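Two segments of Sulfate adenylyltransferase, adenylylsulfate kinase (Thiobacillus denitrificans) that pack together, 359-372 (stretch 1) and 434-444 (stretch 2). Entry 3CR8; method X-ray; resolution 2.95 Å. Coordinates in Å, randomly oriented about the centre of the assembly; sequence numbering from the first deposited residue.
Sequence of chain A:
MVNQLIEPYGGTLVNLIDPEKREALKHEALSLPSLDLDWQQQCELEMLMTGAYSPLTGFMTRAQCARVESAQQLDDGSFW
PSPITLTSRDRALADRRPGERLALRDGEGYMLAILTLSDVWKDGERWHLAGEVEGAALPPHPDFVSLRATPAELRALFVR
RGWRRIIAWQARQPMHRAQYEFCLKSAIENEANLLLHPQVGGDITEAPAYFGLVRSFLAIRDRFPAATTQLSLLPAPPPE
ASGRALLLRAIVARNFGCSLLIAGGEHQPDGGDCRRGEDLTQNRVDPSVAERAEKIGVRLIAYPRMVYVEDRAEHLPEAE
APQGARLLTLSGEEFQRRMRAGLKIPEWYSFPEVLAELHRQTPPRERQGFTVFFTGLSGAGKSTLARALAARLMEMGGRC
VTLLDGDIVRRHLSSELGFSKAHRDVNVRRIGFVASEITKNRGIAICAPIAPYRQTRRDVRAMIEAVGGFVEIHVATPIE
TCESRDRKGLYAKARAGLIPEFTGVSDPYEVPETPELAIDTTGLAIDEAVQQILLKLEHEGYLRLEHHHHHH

Stretch 1, residues 359-372: HRQTPPRERQGFTV
Stretch 2, residues 434-444: VASEITKNRGI

Stretch 2 opens as the end of a helix, 434-440, whose axis passes 7.5 Å from strand 370-372 at 137° between N-to-C directions. Ala435 points toward stretch 1. Its CB lies 3.7 Å from Thr371 CG2, a small methyl contact in a buried place. One turn on, Thr439 also points toward the strand (chi1 128°), and its CB is 3.6 Å from Phe370 N.

Asn441 (phi/psi -87/15) leaves the helix, and Arg442 turns the chain with positive phi (80/24). Arg442 N donates to Thr439 O at 2.7 Å, and Gly443 N to Ile438 O at 2.9 Å. The Arg442 side chain (chi1 -110°, chi2 28°, chi3 94°, chi4 5°) starts sideways and ends nearer stretch 1. Its CD is 3.7 Å from Gly369 N. Pro363 CG covers one guanidinium face, 3.5 Å from Arg442 NE.

Gly443 is extended (-107/174); a CB there would clash with Ile438 CG2. Its O accepts the cross-stretch hydrogen bond from Phe370 N, 3.2 Å, 143° at the hydrogen. Gly369 must lack a side chain: a CB would clash with Thr439 O and Gly443 O.

Ile444 (-114/127) pairs with Phe370 (-166/148) in a parallel bridge, CA to CA 4.9 Å. Their side chains share one sheet face. With Phe370 chi1 at 61° (p), Ile444 CB sits over its ring, 4.0 Å from the centroid. The contact buries 490 Å².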

# COMPACT_ATOMS: atom_id res chain seq x y z
N HIS A 359 -7.51 -11.43 -17.77
CA HIS A 359 -6.12 -11.88 -17.84
C HIS A 359 -5.90 -13.32 -17.35
O HIS A 359 -5.03 -14.02 -17.82
CB HIS A 359 -5.20 -10.90 -17.16
CG HIS A 359 -4.58 -9.92 -18.10
ND1 HIS A 359 -4.44 -8.58 -17.81
CD2 HIS A 359 -4.08 -10.09 -19.35
CE1 HIS A 359 -3.86 -7.97 -18.83
NE2 HIS A 359 -3.64 -8.86 -19.78
N ARG A 360 -6.71 -13.78 -16.42
CA ARG A 360 -6.62 -15.19 -16.08
C ARG A 360 -7.13 -16.08 -17.24
O ARG A 360 -6.69 -17.23 -17.37
CB ARG A 360 -7.33 -15.48 -14.75
CG ARG A 360 -6.45 -15.14 -13.56
CD ARG A 360 -7.09 -15.47 -12.26
NE ARG A 360 -7.80 -14.33 -11.69
CZ ARG A 360 -9.13 -14.23 -11.65
NH1 ARG A 360 -9.89 -15.20 -12.16
NH2 ARG A 360 -9.69 -13.16 -11.10
N GLN A 361 -8.00 -15.53 -18.08
CA GLN A 361 -8.57 -16.27 -19.20
C GLN A 361 -7.66 -16.24 -20.40
O GLN A 361 -7.34 -17.29 -20.96
CB GLN A 361 -9.92 -15.71 -19.61
CG GLN A 361 -10.99 -15.79 -18.52
CD GLN A 361 -12.28 -15.13 -18.94
OE1 GLN A 361 -12.57 -14.97 -20.13
NE2 GLN A 361 -13.08 -14.75 -17.96
N THR A 362 -7.24 -15.03 -20.78
CA THR A 362 -6.38 -14.84 -21.95
C THR A 362 -5.18 -13.94 -21.64
O THR A 362 -5.28 -12.71 -21.69
CB THR A 362 -7.19 -14.29 -23.16
OG1 THR A 362 -7.83 -13.08 -22.79
CG2 THR A 362 -8.26 -15.27 -23.58
N PRO A 363 -4.03 -14.57 -21.33
CA PRO A 363 -2.81 -13.90 -20.85
C PRO A 363 -2.06 -13.17 -21.93
O PRO A 363 -2.26 -13.46 -23.11
CB PRO A 363 -1.94 -15.07 -20.35
CG PRO A 363 -2.85 -16.28 -20.32
CD PRO A 363 -3.87 -16.03 -21.37
N PRO A 364 -1.20 -12.23 -21.53
CA PRO A 364 -0.30 -11.51 -22.45
C PRO A 364 0.69 -12.50 -23.09
O PRO A 364 1.02 -13.51 -22.47
CB PRO A 364 0.46 -10.55 -21.53
CG PRO A 364 -0.28 -10.53 -20.26
CD PRO A 364 -1.02 -11.81 -20.13
N ARG A 365 1.15 -12.22 -24.31
CA ARG A 365 2.04 -13.17 -24.95
C ARG A 365 3.15 -13.49 -23.97
O ARG A 365 3.47 -14.65 -23.75
CB ARG A 365 2.59 -12.64 -26.27
CG ARG A 365 1.52 -12.41 -27.29
CD ARG A 365 2.11 -12.20 -28.68
NE ARG A 365 1.06 -11.96 -29.67
CZ ARG A 365 0.53 -10.77 -29.94
NH1 ARG A 365 0.95 -9.69 -29.29
NH2 ARG A 365 -0.43 -10.66 -30.85
N GLU A 366 3.71 -12.45 -23.35
CA GLU A 366 4.69 -12.57 -22.28
C GLU A 366 4.47 -13.79 -21.37
O GLU A 366 5.42 -14.40 -20.85
CB GLU A 366 4.62 -11.30 -21.45
CG GLU A 366 5.61 -11.17 -20.33
CD GLU A 366 5.67 -9.73 -19.83
OE1 GLU A 366 4.59 -9.09 -19.70
OE2 GLU A 366 6.79 -9.23 -19.58
N ARG A 367 3.21 -14.18 -21.19
CA ARG A 367 2.87 -15.10 -20.13
C ARG A 367 2.08 -16.32 -20.62
O ARG A 367 1.80 -17.24 -19.86
CB ARG A 367 2.12 -14.34 -19.03
CG ARG A 367 2.52 -14.73 -17.64
CD ARG A 367 2.84 -13.52 -16.79
NE ARG A 367 1.67 -12.69 -16.52
CZ ARG A 367 0.69 -13.01 -15.67
NH1 ARG A 367 0.74 -14.17 -15.01
NH2 ARG A 367 -0.33 -12.18 -15.50
N GLN A 368 1.75 -16.31 -21.90
CA GLN A 368 0.95 -17.39 -22.47
C GLN A 368 1.81 -18.50 -23.01
O GLN A 368 3.01 -18.35 -23.16
CB GLN A 368 -0.01 -16.89 -23.55
CG GLN A 368 0.64 -16.42 -24.83
CD GLN A 368 -0.40 -16.14 -25.91
OE1 GLN A 368 -0.07 -15.71 -27.02
NE2 GLN A 368 -1.67 -16.40 -25.59
N GLY A 369 1.17 -19.63 -23.27
CA GLY A 369 1.85 -20.83 -23.69
C GLY A 369 2.10 -20.74 -25.16
O GLY A 369 1.47 -19.95 -25.85
N PHE A 370 3.04 -21.53 -25.63
CA PHE A 370 3.35 -21.57 -27.04
C PHE A 370 4.21 -22.79 -27.33
O PHE A 370 5.00 -23.25 -26.47
CB PHE A 370 4.08 -20.33 -27.47
CG PHE A 370 5.40 -20.11 -26.76
CD1 PHE A 370 5.44 -19.56 -25.50
CD2 PHE A 370 6.60 -20.41 -27.38
CE1 PHE A 370 6.64 -19.35 -24.86
CE2 PHE A 370 7.81 -20.20 -26.75
CZ PHE A 370 7.83 -19.67 -25.49
N THR A 371 4.04 -23.35 -28.52
CA THR A 371 4.91 -24.44 -28.93
C THR A 371 5.88 -23.88 -29.96
O THR A 371 5.54 -22.98 -30.74
CB THR A 371 4.16 -25.69 -29.48
OG1 THR A 371 3.91 -25.54 -30.88
CG2 THR A 371 2.85 -25.90 -28.81
N VAL A 372 7.10 -24.37 -29.92
CA VAL A 372 8.10 -24.06 -30.92
C VAL A 372 8.21 -25.30 -31.78
O VAL A 372 8.57 -26.37 -31.29
CB VAL A 372 9.49 -23.78 -30.30
CG1 VAL A 372 10.55 -23.86 -31.34
CG2 VAL A 372 9.52 -22.44 -29.61
N VAL A 434 -0.77 -33.23 -28.23
CA VAL A 434 -0.20 -33.16 -26.90
C VAL A 434 0.37 -31.76 -26.71
O VAL A 434 0.15 -31.09 -25.69
CB VAL A 434 0.83 -34.27 -26.63
CG1 VAL A 434 1.64 -33.99 -25.36
CG2 VAL A 434 0.11 -35.60 -26.49
N ALA A 435 1.08 -31.28 -27.73
CA ALA A 435 1.60 -29.92 -27.67
C ALA A 435 0.48 -28.93 -27.35
O ALA A 435 0.64 -28.10 -26.47
CB ALA A 435 2.35 -29.54 -28.97
N SER A 436 -0.66 -29.03 -28.03
CA SER A 436 -1.72 -28.05 -27.81
C SER A 436 -2.14 -28.02 -26.36
O SER A 436 -2.37 -26.96 -25.81
CB SER A 436 -2.92 -28.27 -28.75
OG SER A 436 -3.67 -29.39 -28.38
N GLU A 437 -2.24 -29.20 -25.75
CA GLU A 437 -2.62 -29.29 -24.35
C GLU A 437 -1.56 -28.61 -23.51
O GLU A 437 -1.91 -27.84 -22.59
CB GLU A 437 -2.87 -30.73 -23.91
CG GLU A 437 -4.12 -31.34 -24.49
CD GLU A 437 -5.40 -30.90 -23.79
OE1 GLU A 437 -5.47 -30.97 -22.54
OE2 GLU A 437 -6.35 -30.50 -24.50
N ILE A 438 -0.28 -28.86 -23.79
CA ILE A 438 0.74 -28.16 -23.02
C ILE A 438 0.56 -26.62 -23.10
O ILE A 438 0.74 -25.90 -22.11
CB ILE A 438 2.18 -28.51 -23.41
CG1 ILE A 438 2.40 -30.00 -23.41
CG2 ILE A 438 3.15 -27.92 -22.42
CD1 ILE A 438 2.09 -30.60 -22.09
N THR A 439 0.20 -26.11 -24.27
CA THR A 439 0.19 -24.67 -24.44
C THR A 439 -1.12 -24.02 -23.95
O THR A 439 -1.08 -22.98 -23.28
CB THR A 439 0.65 -24.25 -25.89
OG1 THR A 439 -0.31 -23.36 -26.48
CG2 THR A 439 0.82 -25.45 -26.76
N LYS A 440 -2.26 -24.61 -24.30
CA LYS A 440 -3.53 -24.29 -23.66
C LYS A 440 -3.32 -24.03 -22.15
O LYS A 440 -3.81 -23.05 -21.61
CB LYS A 440 -4.50 -25.45 -23.87
CG LYS A 440 -5.79 -25.44 -23.03
CD LYS A 440 -6.29 -26.85 -22.89
CE LYS A 440 -7.78 -26.99 -22.68
NZ LYS A 440 -8.17 -28.42 -23.05
N ASN A 441 -2.57 -24.90 -21.50
CA ASN A 441 -2.31 -24.81 -20.07
C ASN A 441 -1.13 -23.92 -19.67
O ASN A 441 -0.66 -24.02 -18.53
CB ASN A 441 -2.11 -26.21 -19.49
CG ASN A 441 -3.29 -26.68 -18.73
OD1 ASN A 441 -3.70 -26.03 -17.75
ND2 ASN A 441 -3.87 -27.81 -19.15
N ARG A 442 -0.64 -23.09 -20.58
CA ARG A 442 0.34 -22.07 -20.22
C ARG A 442 1.76 -22.60 -20.12
O ARG A 442 2.60 -22.03 -19.42
CB ARG A 442 -0.03 -21.39 -18.89
CG ARG A 442 -0.50 -19.93 -18.98
CD ARG A 442 -1.15 -19.63 -20.34
NE ARG A 442 -2.62 -19.74 -20.44
CZ ARG A 442 -3.48 -19.98 -19.44
NH1 ARG A 442 -3.06 -20.17 -18.20
NH2 ARG A 442 -4.79 -20.03 -19.71
N GLY A 443 2.04 -23.70 -20.80
CA GLY A 443 3.41 -24.20 -20.85
C GLY A 443 4.00 -23.95 -22.22
O GLY A 443 3.30 -23.49 -23.13
N ILE A 444 5.29 -24.25 -22.39
CA ILE A 444 5.88 -24.17 -23.72
C ILE A 444 6.30 -25.56 -24.18
O ILE A 444 7.03 -26.26 -23.46
CB ILE A 444 7.06 -23.16 -23.84
CG1 ILE A 444 8.39 -23.87 -23.95
CG2 ILE A 444 7.16 -22.10 -22.70
CD1 ILE A 444 9.48 -22.87 -23.90